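Local atomic coordinates of Alpha/beta hydrolase fold protein (Nakamurella multipartita, PDB entry 4Y7D), a protein that probably acts as a hydrolase of the alpha/beta hydrolase fold, its natural substrate not being established. Residues S246-S251 with H272-T277; A132-Y137 with P255-F260; P197-F202 with F281-D286; V36-G41 with G102-S107. All coordinates share one frame; numbering follows the deposited sequence. Where two conformers were deposited one is given.

Contact 1: residues S246-S251 with H272-T277; sequences SGTADS and HLDAGT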
loop_
_atom_site.group_PDB
_atom_site.type_symbol
_atom_site.label_atom_id
_atom_site.label_comp_id
_atom_site.label_asym_id
_atom_site.label_seq_id
_atom_site.Cartn_x
_atom_site.Cartn_y
_atom_site.Cartn_z
ATOM N N SER A 246 -8.399 9.187 -1.727
ATOM C CA SER A 246 -9.493 8.302 -1.376
ATOM C C SER A 246 -10.484 8.110 -2.528
ATOM O O SER A 246 -10.959 9.032 -3.134
ATOM C CB SER A 246 -10.245 8.831 -0.144
ATOM O OG SER A 246 -11.384 8.037 0.158
ATOM N N GLY A 247 -10.811 6.863 -2.802
ATOM C CA GLY A 247 -11.904 6.528 -3.702
ATOM C C GLY A 247 -13.196 6.517 -2.926
ATOM O O GLY A 247 -13.291 5.891 -1.850
ATOM N N THR A 248 -14.231 7.191 -3.457
ATOM C CA THR A 248 -15.435 7.393 -2.651
ATOM C C THR A 248 -16.244 6.119 -2.403
ATOM O O THR A 248 -17.068 6.094 -1.481
ATOM C CB THR A 248 -16.380 8.451 -3.252
ATOM O OG1 THR A 248 -17.019 7.955 -4.446
ATOM C CG2 THR A 248 -15.658 9.744 -3.464
ATOM N N ALA A 249 -16.011 5.096 -3.214
ATOM C CA ALA A 249 -16.716 3.825 -3.091
ATOM C C ALA A 249 -15.855 2.736 -2.425
ATOM O O ALA A 249 -16.243 1.579 -2.463
ATOM C CB ALA A 249 -17.149 3.356 -4.439
ATOM N N ASP A 250 -14.789 3.119 -1.739
ATOM C CA ASP A 250 -13.850 2.158 -1.146
ATOM C C ASP A 250 -14.593 1.411 -0.040
ATOM O O ASP A 250 -15.089 2.046 0.907
ATOM C CB ASP A 250 -12.670 2.914 -0.555
ATOM C CG ASP A 250 -11.493 2.053 -0.232
ATOM O OD1 ASP A 250 -11.630 0.866 0.154
ATOM O OD2 ASP A 250 -10.381 2.602 -0.354
ATOM N N SER A 251 -14.624 0.080 -0.135
ATOM C CA SER A 251 -15.270 -0.738 0.883
ATOM C C SER A 251 -14.246 -1.433 1.788
ATOM O O SER A 251 -14.633 -2.220 2.654
ATOM C CB SER A 251 -16.122 -1.803 0.198
ATOM O OG SER A 251 -15.292 -2.672 -0.565
ATOM N N HIS A 272 -10.359 13.153 -3.770
ATOM C CA HIS A 272 -11.387 12.149 -3.904
ATOM C C HIS A 272 -11.503 11.677 -5.365
ATOM O O HIS A 272 -11.489 12.486 -6.297
ATOM C CB HIS A 272 -12.747 12.731 -3.494
ATOM C CG HIS A 272 -12.784 13.258 -2.110
ATOM N ND1 HIS A 272 -12.876 12.440 -0.992
ATOM C CD2 HIS A 272 -12.738 14.528 -1.644
ATOM C CE1 HIS A 272 -12.895 13.192 0.087
ATOM N NE2 HIS A 272 -12.799 14.460 -0.282
ATOM N N LEU A 273 -11.685 10.375 -5.555
ATOM C CA LEU A 273 -11.930 9.808 -6.848
ATOM C C LEU A 273 -13.349 9.224 -6.754
ATOM O O LEU A 273 -13.585 8.248 -6.032
ATOM C CB LEU A 273 -10.861 8.759 -7.157
ATOM C CG LEU A 273 -9.489 9.336 -7.529
ATOM C CD1 LEU A 273 -8.429 8.282 -7.468
ATOM C CD2 LEU A 273 -9.508 10.013 -8.906
ATOM N N ASP A 274 -14.276 9.887 -7.426
ATOM C CA ASP A 274 -15.677 9.561 -7.379
ATOM C C ASP A 274 -15.907 8.151 -7.940
ATOM O O ASP A 274 -15.477 7.836 -9.037
ATOM C CB ASP A 274 -16.480 10.555 -8.202
ATOM C CG ASP A 274 -16.738 11.889 -7.500
ATOM O OD1 ASP A 274 -16.612 11.961 -6.261
ATOM O OD2 ASP A 274 -17.196 12.827 -8.234
ATOM N N ALA A 275 -16.599 7.324 -7.184
ATOM C CA ALA A 275 -16.882 5.939 -7.568
ATOM C C ALA A 275 -15.588 5.123 -7.621
ATOM O O ALA A 275 -15.498 4.097 -8.285
ATOM C CB ALA A 275 -17.688 5.863 -8.877
ATOM N N GLY A 276 -14.584 5.542 -6.879
ATOM C CA GLY A 276 -13.332 4.786 -6.809
ATOM C C GLY A 276 -13.397 3.680 -5.773
ATOM O O GLY A 276 -13.889 3.879 -4.674
ATOM N N THR A 277 -12.861 2.529 -6.136
ATOM C CA THR A 277 -12.668 1.390 -5.224
ATOM C C THR A 277 -11.373 1.576 -4.421
ATOM O O THR A 277 -10.706 2.590 -4.522
ATOM C CB THR A 277 -12.535 0.067 -6.030
ATOM O OG1 THR A 277 -11.317 0.085 -6.798
ATOM C CG2 THR A 277 -13.681 -0.137 -6.915
HETATM O O HOH W 1 -13.408 9.742 -0.532
HETATM O O HOH W 2 -9.639 4.193 -2.454
HETATM O O HOH W 3 -18.608 10.355 -5.263
#
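T248 meets the turn at D274 and A275 with both branches of its side chain. OG1 sits between the backbone N and the carbonyl carbon (chi1 71°). There it accepts the N-H of A275, with OG1 to N 2.8 Å and an angle of 158° at the hydrogen. The methyl CG2 lies beside the backbone N, 3.6 Å from L273 O. A water joins T248 OG1 to D274 OD1, the second bond being weak. The backbone N of T248 donates to L273 O at 2.9 Å. G276 N also donates to that oxygen, from the opposite face of the carbonyl plane. This second bond closes the type II turn from L273 to G276.

S246 and H272 carry the strand end of the contact. S246 O accepts L273 N at 2.9 Å, and the CA-H of H272 adds a contact to the same oxygen. The side chains of S246 and H272 lie on one face of the sheet, that of L273 on the other. A water bridges S246 OG and H272 ND1, lying in the imidazole plane.

Further on, the backbones are packed tightly. G247 C is 3.2 Å from G276 O, and a side chain on G247 would collide with the carbonyl oxygens of G276 and T277. G276 O accepts A249 N at 2.8 Å. Another water links G247 N, D250 OD2 and T277 O. D250 OD2 also bonds H278 ND1, while its OD1 takes the N-H groups of D252 and V253.

Strands 242-247 and 269-273 run parallel, in a beta-alpha-beta unit at the sheet edge. Helix 255-264 packs on the face of S246 and H272.

Contact 2: residues A132-Y137 with P255-F260; sequences AVSHRY and PEFSRF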
loop_
_atom_site.group_PDB
_atom_site.type_symbol
_atom_site.label_atom_id
_atom_site.label_comp_id
_atom_site.label_asym_id
_atom_site.label_seq_id
_atom_site.Cartn_x
_atom_site.Cartn_y
_atom_site.Cartn_z
ATOM N N ALA A 132 -5.400 4.861 3.317
ATOM C CA ALA A 132 -4.509 4.306 4.331
ATOM C C ALA A 132 -5.155 4.279 5.696
ATOM O O ALA A 132 -5.824 5.238 6.123
ATOM C CB ALA A 132 -3.204 5.083 4.385
ATOM N N VAL A 133 -4.889 3.202 6.424
ATOM C CA VAL A 133 -5.330 3.115 7.782
ATOM C C VAL A 133 -4.613 4.171 8.651
ATOM O O VAL A 133 -3.405 4.133 8.817
ATOM C CB VAL A 133 -5.130 1.700 8.349
ATOM C CG1 VAL A 133 -5.476 1.638 9.828
ATOM C CG2 VAL A 133 -5.970 0.672 7.594
ATOM N N SER A 134 -5.409 5.039 9.254
ATOM C CA SER A 134 -4.918 6.254 9.937
ATOM C C SER A 134 -5.311 6.294 11.410
ATOM O O SER A 134 -4.916 7.239 12.147
ATOM C CB SER A 134 -5.431 7.498 9.214
ATOM O OG SER A 134 -6.862 7.506 9.194
ATOM N N HIS A 135 -6.061 5.277 11.862
ATOM C CA HIS A 135 -6.441 5.172 13.251
ATOM C C HIS A 135 -6.880 3.742 13.493
ATOM O O HIS A 135 -6.723 2.910 12.619
ATOM C CB HIS A 135 -7.498 6.215 13.682
ATOM C CG HIS A 135 -8.843 6.107 12.995
ATOM N ND1 HIS A 135 -9.702 5.043 13.180
ATOM C CD2 HIS A 135 -9.494 6.971 12.169
ATOM C CE1 HIS A 135 -10.818 5.255 12.488
ATOM N NE2 HIS A 135 -10.699 6.407 11.848
ATOM N N ARG A 136 -7.281 3.407 14.719
ATOM C CA ARG A 136 -7.660 2.049 15.041
ATOM C C ARG A 136 -8.614 1.473 13.981
ATOM O O ARG A 136 -9.565 2.130 13.553
ATOM C CB ARG A 136 -8.314 1.948 16.412
ATOM C CG ARG A 136 -8.578 0.519 16.867
ATOM C CD ARG A 136 -9.032 0.463 18.332
ATOM N NE ARG A 136 -7.933 0.807 19.239
ATOM C CZ ARG A 136 -7.964 0.540 20.563
ATOM N NH1 ARG A 136 -9.015 -0.030 21.124
ATOM N NH2 ARG A 136 -6.921 0.836 21.342
ATOM N N TYR A 137 -8.374 0.217 13.631
ATOM C CA TYR A 137 -9.121 -0.454 12.575
ATOM C C TYR A 137 -9.372 -1.875 12.961
ATOM O O TYR A 137 -8.468 -2.552 13.464
ATOM C CB TYR A 137 -8.377 -0.429 11.252
ATOM C CG TYR A 137 -8.860 -1.477 10.255
ATOM C CD1 TYR A 137 -9.861 -1.185 9.332
ATOM C CD2 TYR A 137 -8.316 -2.753 10.245
ATOM C CE1 TYR A 137 -10.319 -2.146 8.418
ATOM C CE2 TYR A 137 -8.759 -3.724 9.347
ATOM C CZ TYR A 137 -9.743 -3.412 8.425
ATOM O OH TYR A 137 -10.163 -4.390 7.557
ATOM N N PRO A 255 -13.495 5.798 3.387
ATOM C CA PRO A 255 -13.051 7.184 3.116
ATOM C C PRO A 255 -12.834 8.060 4.371
ATOM O O PRO A 255 -12.006 9.012 4.343
ATOM C CB PRO A 255 -14.133 7.725 2.194
ATOM C CG PRO A 255 -14.554 6.499 1.413
ATOM C CD PRO A 255 -14.564 5.377 2.464
ATOM N N GLU A 256 -13.544 7.764 5.467
ATOM C CA GLU A 256 -13.380 8.527 6.709
ATOM C C GLU A 256 -11.947 8.476 7.207
ATOM O O GLU A 256 -11.466 9.441 7.866
ATOM C CB GLU A 256 -14.321 7.990 7.844
ATOM C CG GLU A 256 -14.160 8.667 9.221
ATOM C CD GLU A 256 -13.078 8.063 10.225
ATOM O OE1 GLU A 256 -12.530 6.933 9.985
ATOM O OE2 GLU A 256 -12.803 8.751 11.289
ATOM N N PHE A 257 -11.230 7.377 6.934
ATOM C CA PHE A 257 -9.835 7.321 7.363
ATOM C C PHE A 257 -9.017 8.424 6.673
ATOM O O PHE A 257 -8.108 9.042 7.308
ATOM C CB PHE A 257 -9.183 5.985 7.067
ATOM C CG PHE A 257 -9.598 4.870 8.014
ATOM C CD1 PHE A 257 -8.971 4.719 9.212
ATOM C CD2 PHE A 257 -10.600 3.976 7.678
ATOM C CE1 PHE A 257 -9.343 3.718 10.093
ATOM C CE2 PHE A 257 -10.998 2.964 8.567
ATOM C CZ PHE A 257 -10.348 2.834 9.771
ATOM N N SER A 258 -9.310 8.624 5.403
ATOM C CA SER A 258 -8.586 9.675 4.667
ATOM C C SER A 258 -8.999 11.118 5.041
ATOM O O SER A 258 -8.149 12.027 5.039
ATOM C CB SER A 258 -8.755 9.459 3.185
ATOM O OG SER A 258 -8.095 8.272 2.711
ATOM N N ARG A 259 -10.283 11.350 5.289
ATOM C CA ARG A 259 -10.749 12.670 5.732
ATOM C C ARG A 259 -10.144 12.996 7.078
ATOM O O ARG A 259 -9.717 14.105 7.297
ATOM C CB ARG A 259 -12.292 12.747 5.815
ATOM C CG ARG A 259 -12.942 13.072 4.491
ATOM C CD ARG A 259 -14.428 13.478 4.639
ATOM N NE ARG A 259 -15.159 12.257 4.998
ATOM C CZ ARG A 259 -15.581 11.308 4.137
ATOM N NH1 ARG A 259 -15.436 11.450 2.804
ATOM N NH2 ARG A 259 -16.166 10.206 4.633
ATOM N N PHE A 260 -10.081 12.004 7.977
ATOM C CA PHE A 260 -9.446 12.173 9.259
ATOM C C PHE A 260 -7.980 12.544 9.075
ATOM O O PHE A 260 -7.497 13.444 9.739
ATOM C CB PHE A 260 -9.544 10.882 10.105
ATOM C CG PHE A 260 -8.766 10.909 11.383
ATOM C CD1 PHE A 260 -9.219 11.632 12.458
ATOM C CD2 PHE A 260 -7.619 10.168 11.537
ATOM C CE1 PHE A 260 -8.506 11.649 13.629
ATOM C CE2 PHE A 260 -6.905 10.172 12.719
ATOM C CZ PHE A 260 -7.380 10.911 13.776
HETATM O O HOH W 4 -5.427 7.781 2.811
HETATM O O HOH W 5 -5.378 7.849 5.638
#
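H135 lies between F257, F260 and E256. CE1 of F257 approaches one imidazole face, offset toward the rim, and is 3.2 Å from H135 CE1. The rings form an offset stack with planes at 28°. F260 turns its face to the imidazole edge in a T-shaped pair, planes at 84°. H135 NE2 donates to the syn lone pair of E256 OE1 at 2.7 Å, nearly in the ring plane. An alanine at H135 would probably leave E256 OE1 without this N-H and open a gap between the two phenylalanine rings.

The loop 132-137 follows strand 124-130 and leads toward the helices inserted before strand 242-247, where many alpha/beta hydrolases carry a cap. Helix 255-264 belongs to the core, so the contact ties the start of that insertion to it.

H135 ND1 donates to R136 O at 2.9 Å, which helps fix the ring rotation. With both nitrogens donating, the imidazole may well be positively charged. S134 OG donates to F257 O at 2.7 Å, and chi1 of 59° turns OG that way. A water spans A132 N and S258 OG. Farther out, R136 NE bonds I230 O, and E256 N bonds D254 OD2.

Contact 3: residues P197-F202 with F281-D286; sequences PDKERF and FWVHPD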
loop_
_atom_site.group_PDB
_atom_site.type_symbol
_atom_site.label_atom_id
_atom_site.label_comp_id
_atom_site.label_asym_id
_atom_site.label_seq_id
_atom_site.Cartn_x
_atom_site.Cartn_y
_atom_site.Cartn_z
ATOM N N PRO A 197 -3.421 -2.010 -20.433
ATOM C CA PRO A 197 -2.558 -3.086 -19.947
ATOM C C PRO A 197 -1.916 -2.812 -18.591
ATOM O O PRO A 197 -1.721 -3.738 -17.820
ATOM C CB PRO A 197 -1.483 -3.219 -21.047
ATOM C CG PRO A 197 -2.101 -2.609 -22.261
ATOM C CD PRO A 197 -3.020 -1.533 -21.768
ATOM N N ASP A 198 -1.621 -1.554 -18.261
ATOM C CA ASP A 198 -0.992 -1.247 -16.960
ATOM C C ASP A 198 -1.968 -1.443 -15.835
ATOM O O ASP A 198 -1.605 -1.950 -14.755
ATOM C CB ASP A 198 -0.422 0.180 -16.921
ATOM C CG ASP A 198 0.736 0.374 -17.895
ATOM O OD1 ASP A 198 1.450 -0.591 -18.175
ATOM O OD2 ASP A 198 0.922 1.500 -18.389
ATOM N N LYS A 199 -3.218 -1.044 -16.075
ATOM C CA LYS A 199 -4.261 -1.226 -15.081
ATOM C C LYS A 199 -4.565 -2.694 -14.878
ATOM O O LYS A 199 -4.765 -3.133 -13.725
ATOM C CB LYS A 199 -5.528 -0.470 -15.450
ATOM C CG LYS A 199 -5.397 1.028 -15.286
ATOM C CD LYS A 199 -6.685 1.770 -15.578
ATOM C CE LYS A 199 -6.535 3.230 -15.180
ATOM N NZ LYS A 199 -6.164 3.958 -16.406
ATOM N N GLU A 200 -4.588 -3.457 -15.975
ATOM C CA GLU A 200 -4.887 -4.898 -15.886
ATOM C C GLU A 200 -3.799 -5.589 -15.078
ATOM O O GLU A 200 -4.083 -6.357 -14.152
ATOM C CB GLU A 200 -4.984 -5.528 -17.285
ATOM C CG GLU A 200 -5.278 -7.035 -17.256
ATOM C CD GLU A 200 -5.432 -7.646 -18.616
ATOM O OE1 GLU A 200 -5.524 -6.918 -19.649
ATOM O OE2 GLU A 200 -5.487 -8.888 -18.669
ATOM N N ARG A 201 -2.551 -5.323 -15.438
ATOM C CA ARG A 201 -1.433 -5.940 -14.757
ATOM C C ARG A 201 -1.440 -5.595 -13.276
ATOM O O ARG A 201 -1.257 -6.494 -12.434
ATOM C CB ARG A 201 -0.105 -5.525 -15.397
ATOM C CG ARG A 201 1.098 -6.039 -14.628
ATOM C CD ARG A 201 2.423 -5.744 -15.320
ATOM N NE ARG A 201 2.506 -4.354 -15.778
ATOM C CZ ARG A 201 3.552 -3.845 -16.422
ATOM N NH1 ARG A 201 3.520 -2.589 -16.807
ATOM N NH2 ARG A 201 4.636 -4.585 -16.656
ATOM N N PHE A 202 -1.657 -4.309 -12.941
ATOM C CA PHE A 202 -1.695 -3.904 -11.539
ATOM C C PHE A 202 -2.756 -4.680 -10.780
ATOM O O PHE A 202 -2.493 -5.211 -9.670
ATOM C CB PHE A 202 -1.989 -2.393 -11.375
ATOM C CG PHE A 202 -2.117 -1.961 -9.955
ATOM C CD1 PHE A 202 -0.995 -1.568 -9.221
ATOM C CD2 PHE A 202 -3.349 -1.936 -9.323
ATOM C CE1 PHE A 202 -1.100 -1.193 -7.904
ATOM C CE2 PHE A 202 -3.457 -1.570 -7.989
ATOM C CZ PHE A 202 -2.329 -1.191 -7.269
ATOM N N PHE A 281 -6.471 4.749 -7.049
ATOM C CA PHE A 281 -5.309 5.597 -7.367
ATOM C C PHE A 281 -4.575 5.019 -8.600
ATOM O O PHE A 281 -3.954 5.774 -9.313
ATOM C CB PHE A 281 -4.409 5.676 -6.136
ATOM C CG PHE A 281 -3.114 6.417 -6.316
ATOM C CD1 PHE A 281 -3.073 7.776 -6.456
ATOM C CD2 PHE A 281 -1.895 5.730 -6.283
ATOM C CE1 PHE A 281 -1.865 8.438 -6.526
ATOM C CE2 PHE A 281 -0.684 6.402 -6.408
ATOM C CZ PHE A 281 -0.676 7.757 -6.511
ATOM N N TRP A 282 -4.655 3.697 -8.812
ATOM C CA TRP A 282 -4.067 3.053 -9.960
ATOM C C TRP A 282 -5.020 2.732 -11.083
ATOM O O TRP A 282 -4.579 2.711 -12.242
ATOM C CB TRP A 282 -3.306 1.773 -9.582
ATOM C CG TRP A 282 -2.096 2.054 -8.707
ATOM C CD1 TRP A 282 -0.795 2.282 -9.123
ATOM C CD2 TRP A 282 -2.073 2.140 -7.276
ATOM N NE1 TRP A 282 0.021 2.480 -8.044
ATOM C CE2 TRP A 282 -0.726 2.398 -6.895
ATOM C CE3 TRP A 282 -3.047 1.997 -6.274
ATOM C CZ2 TRP A 282 -0.358 2.580 -5.588
ATOM C CZ3 TRP A 282 -2.666 2.158 -4.954
ATOM C CH2 TRP A 282 -1.317 2.438 -4.628
ATOM N N VAL A 283 -6.278 2.466 -10.791
ATOM C CA VAL A 283 -7.186 1.966 -11.826
ATOM C C VAL A 283 -8.397 2.849 -12.175
ATOM O O VAL A 283 -9.117 2.546 -13.123
ATOM C CB VAL A 283 -7.652 0.516 -11.531
ATOM C CG1 VAL A 283 -6.437 -0.371 -11.261
ATOM C CG2 VAL A 283 -8.702 0.460 -10.421
ATOM N N HIS A 284 -8.622 3.936 -11.441
ATOM C CA HIS A 284 -9.807 4.794 -11.684
ATOM C C HIS A 284 -9.557 5.560 -12.977
ATOM O O HIS A 284 -8.400 5.921 -13.272
ATOM C CB HIS A 284 -10.007 5.714 -10.488
ATOM C CG HIS A 284 -11.221 6.577 -10.557
ATOM N ND1 HIS A 284 -11.275 7.712 -11.334
ATOM C CD2 HIS A 284 -12.440 6.472 -9.976
ATOM C CE1 HIS A 284 -12.463 8.273 -11.234
ATOM N NE2 HIS A 284 -13.185 7.543 -10.411
ATOM N N PRO A 285 -10.608 5.834 -13.766
ATOM C CA PRO A 285 -10.369 6.491 -15.069
ATOM C C PRO A 285 -9.791 7.888 -14.999
ATOM O O PRO A 285 -9.248 8.330 -15.955
ATOM C CB PRO A 285 -11.767 6.533 -15.711
ATOM C CG PRO A 285 -12.729 6.310 -14.568
ATOM C CD PRO A 285 -12.001 5.384 -13.639
ATOM N N ASP A 286 -9.932 8.574 -13.875
ATOM C CA ASP A 286 -9.377 9.922 -13.670
ATOM C C ASP A 286 -8.145 9.934 -12.757
ATOM O O ASP A 286 -7.782 11.016 -12.207
ATOM C CB ASP A 286 -10.469 10.815 -13.074
ATOM C CG ASP A 286 -11.726 10.837 -13.948
ATOM O OD1 ASP A 286 -11.618 10.737 -15.174
ATOM O OD2 ASP A 286 -12.816 10.876 -13.394
#
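F202 and W282 are brought together by their first torsions. F202 CG is anti to the backbone N (chi1 176°). W282 CG is anti to its carbonyl carbon (chi1 -65°). The F202 ring lies over the five-membered part of the indole in an offset stack, centroids 4.0 Å apart and planes at 14°. F202 CZ comes closest, 3.3 Å from W282 CD2. The CB of W282 points into the same phenyl face as a CH-pi contact, 3.6 Å from its centroid. F281 CD2 lies over the opposite face of the indole. W282 NE1 donates to M52 O. An alanine at W282 would probably leave the F202 ring without its stacking partner and M52 O without the indole N-H.

V283 CG1 touches F202 CD2 at 4.0 Å. K199 lays its chain against the backbone here. CG is 3.6 Å from W282 O, and CE is 3.4 Å from V283 O. The chain bends at chi4, and NZ forms a salt bridge with D196.

The contact joins the start of helix 197-209 to the short helix 280-283. Helix 46-58 meets F202 through A51. V283 rests on I193 of helix 183-194. W282 also packs on R291 of helix 288-299 and on V130 of strand 124-130.

Contact 4: residues V36-G41 with G102-S107; sequences VLVVHG and GVLCWS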
loop_
_atom_site.group_PDB
_atom_site.type_symbol
_atom_site.label_atom_id
_atom_site.label_comp_id
_atom_site.label_asym_id
_atom_site.label_seq_id
_atom_site.Cartn_x
_atom_site.Cartn_y
_atom_site.Cartn_z
ATOM N N VAL A 36 11.985 6.974 -3.134
ATOM C CA VAL A 36 10.701 6.818 -2.443
ATOM C C VAL A 36 10.622 5.460 -1.778
ATOM O O VAL A 36 10.809 4.434 -2.444
ATOM C CB VAL A 36 9.557 6.912 -3.463
ATOM C CG1 VAL A 36 8.207 6.825 -2.760
ATOM C CG2 VAL A 36 9.705 8.181 -4.275
ATOM N N LEU A 37 10.342 5.467 -0.482
ATOM C CA LEU A 37 10.053 4.255 0.244
ATOM C C LEU A 37 8.593 3.888 -0.027
ATOM O O LEU A 37 7.717 4.712 0.136
ATOM C CB LEU A 37 10.241 4.444 1.731
ATOM C CG LEU A 37 9.806 3.295 2.655
ATOM C CD1 LEU A 37 10.798 2.134 2.532
ATOM C CD2 LEU A 37 9.636 3.814 4.056
ATOM N N VAL A 38 8.362 2.685 -0.527
ATOM C CA VAL A 38 7.022 2.206 -0.959
ATOM C C VAL A 38 6.602 1.116 0.041
ATOM O O VAL A 38 7.331 0.118 0.199
ATOM C CB VAL A 38 7.106 1.635 -2.364
ATOM C CG1 VAL A 38 5.745 1.168 -2.840
ATOM C CG2 VAL A 38 7.596 2.702 -3.308
ATOM N N VAL A 39 5.451 1.312 0.664
ATOM C CA VAL A 39 5.031 0.517 1.816
ATOM C C VAL A 39 3.681 -0.160 1.539
ATOM O O VAL A 39 2.615 0.477 1.434
ATOM C CB VAL A 39 4.931 1.409 3.054
ATOM C CG1 VAL A 39 4.686 0.544 4.286
ATOM C CG2 VAL A 39 6.178 2.307 3.218
ATOM N N HIS A 40 3.741 -1.473 1.395
ATOM C CA HIS A 40 2.584 -2.293 1.042
ATOM C C HIS A 40 1.545 -2.433 2.167
ATOM O O HIS A 40 1.813 -2.245 3.371
ATOM C CB HIS A 40 3.065 -3.701 0.545
ATOM C CG HIS A 40 3.637 -4.547 1.612
ATOM N ND1 HIS A 40 2.858 -5.175 2.567
ATOM C CD2 HIS A 40 4.920 -4.931 1.864
ATOM C CE1 HIS A 40 3.635 -5.872 3.375
ATOM N NE2 HIS A 40 4.880 -5.740 2.976
ATOM N N GLY A 41 0.367 -2.874 1.752
ATOM C CA GLY A 41 -0.733 -3.129 2.654
ATOM C C GLY A 41 -0.803 -4.511 3.262
ATOM O O GLY A 41 0.214 -5.197 3.410
ATOM N N GLY A 102 11.059 10.242 -0.086
ATOM C CA GLY A 102 9.610 10.294 -0.161
ATOM C C GLY A 102 9.017 8.998 0.383
ATOM O O GLY A 102 9.734 7.978 0.531
ATOM N N VAL A 103 7.737 9.022 0.730
ATOM C CA VAL A 103 7.065 7.838 1.196
ATOM C C VAL A 103 5.710 7.699 0.465
ATOM O O VAL A 103 4.921 8.643 0.411
ATOM C CB VAL A 103 6.812 7.882 2.709
ATOM C CG1 VAL A 103 6.050 6.631 3.122
ATOM C CG2 VAL A 103 8.123 8.007 3.457
ATOM N N LEU A 104 5.480 6.537 -0.106
ATOM C CA LEU A 104 4.202 6.141 -0.719
ATOM C C LEU A 104 3.688 4.946 0.067
ATOM O O LEU A 104 4.328 3.877 0.089
ATOM C CB LEU A 104 4.359 5.731 -2.163
ATOM C CG LEU A 104 3.142 5.137 -2.865
ATOM C CD1 LEU A 104 2.094 6.222 -3.023
ATOM C CD2 LEU A 104 3.470 4.527 -4.189
ATOM N N CYS A 105 2.498 5.102 0.627
ATOM C CA CYS A 105 1.841 4.004 1.331
ATOM C C CYS A 105 0.414 3.799 0.858
ATOM O O CYS A 105 -0.225 4.712 0.341
ATOM C CB CYS A 105 1.880 4.215 2.819
ATOM S SG CYS A 105 0.927 5.600 3.503
ATOM N N TRP A 106 -0.083 2.578 1.071
ATOM C CA TRP A 106 -1.477 2.269 0.744
ATOM C C TRP A 106 -1.996 1.360 1.812
ATOM O O TRP A 106 -1.248 0.527 2.289
ATOM C CB TRP A 106 -1.512 1.586 -0.602
ATOM C CG TRP A 106 -2.837 1.111 -1.148
ATOM C CD1 TRP A 106 -4.076 1.641 -0.940
ATOM C CD2 TRP A 106 -3.008 0.083 -2.092
ATOM N NE1 TRP A 106 -5.019 0.991 -1.698
ATOM C CE2 TRP A 106 -4.384 0.020 -2.414
ATOM C CE3 TRP A 106 -2.118 -0.792 -2.739
ATOM C CZ2 TRP A 106 -4.897 -0.900 -3.329
ATOM C CZ3 TRP A 106 -2.620 -1.689 -3.674
ATOM C CH2 TRP A 106 -4.001 -1.754 -3.945
ATOM N N SER A 107 -3.259 1.576 2.236
ATOM C CA SER A 107 -4.011 0.597 3.033
ATOM C C SER A 107 -3.316 0.280 4.369
ATOM O O SER A 107 -2.989 1.212 5.158
ATOM C CB SER A 107 -4.218 -0.651 2.141
ATOM O OG SER A 107 -5.329 -1.430 2.571
#
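L37 N donates to G102 O at 2.8 Å, and V36 CA lies 3.3 Å from G102 O in a CA-H...O contact. The ladder continues with L104 N to L37 O and V39 N to L104 O, both 2.9 Å. It fades at W106 N to V39 O, a weak bond of 3.4 Å. The two strands run parallel, their axes at 17°.

V36 CG1 touches L104 CB at 4.0 Å on one face, where V38 also meets L104. Helix 46-58 packs there through M52, F55 and L56. On the other face V39 touches V103 through CG2 and C105 through CB. S112 and S113 of helix 110-119 cover them.

These are central strands of the alpha/beta hydrolase sheet. After W106 the chain turns sharply at S107, which has a positive phi of 60°. This fits the nucleophile elbow of the family. S107 OG bonds H278 NE2, consistent with a Ser-His-Asp catalytic triad.

At the end of the neighbouring strand, H40 ND1 donates to G41 O at 2.8 Å, on a lone pair and in the ring plane. The CA of G41 lies near S107 CB. R68 bonds the carbonyl oxygens of H40 and G41, and Y71 meets the H40 ring edge-to-face.

In the fold
Contact 4 lies near the centre of the chain, in the middle of the sheet. Contact 1 is at the sheet edge, with centres about 19 Å apart. Contact 4 closes first along the chain. Contact 2 then opens and crosses contact 3, and contact 1 is nested inside the loop closed by contact 3. Contact 2 touches contact 4 through V133 N and S107 O, and contact 1 through P255 and S258. Contact 3 meets contact 4 where W282 and F202 pack on W106, and contact 1 through H284 and D274. H278 bonds both D250 of contact 1 and S107 of contact 4, so the two probably frame one active site.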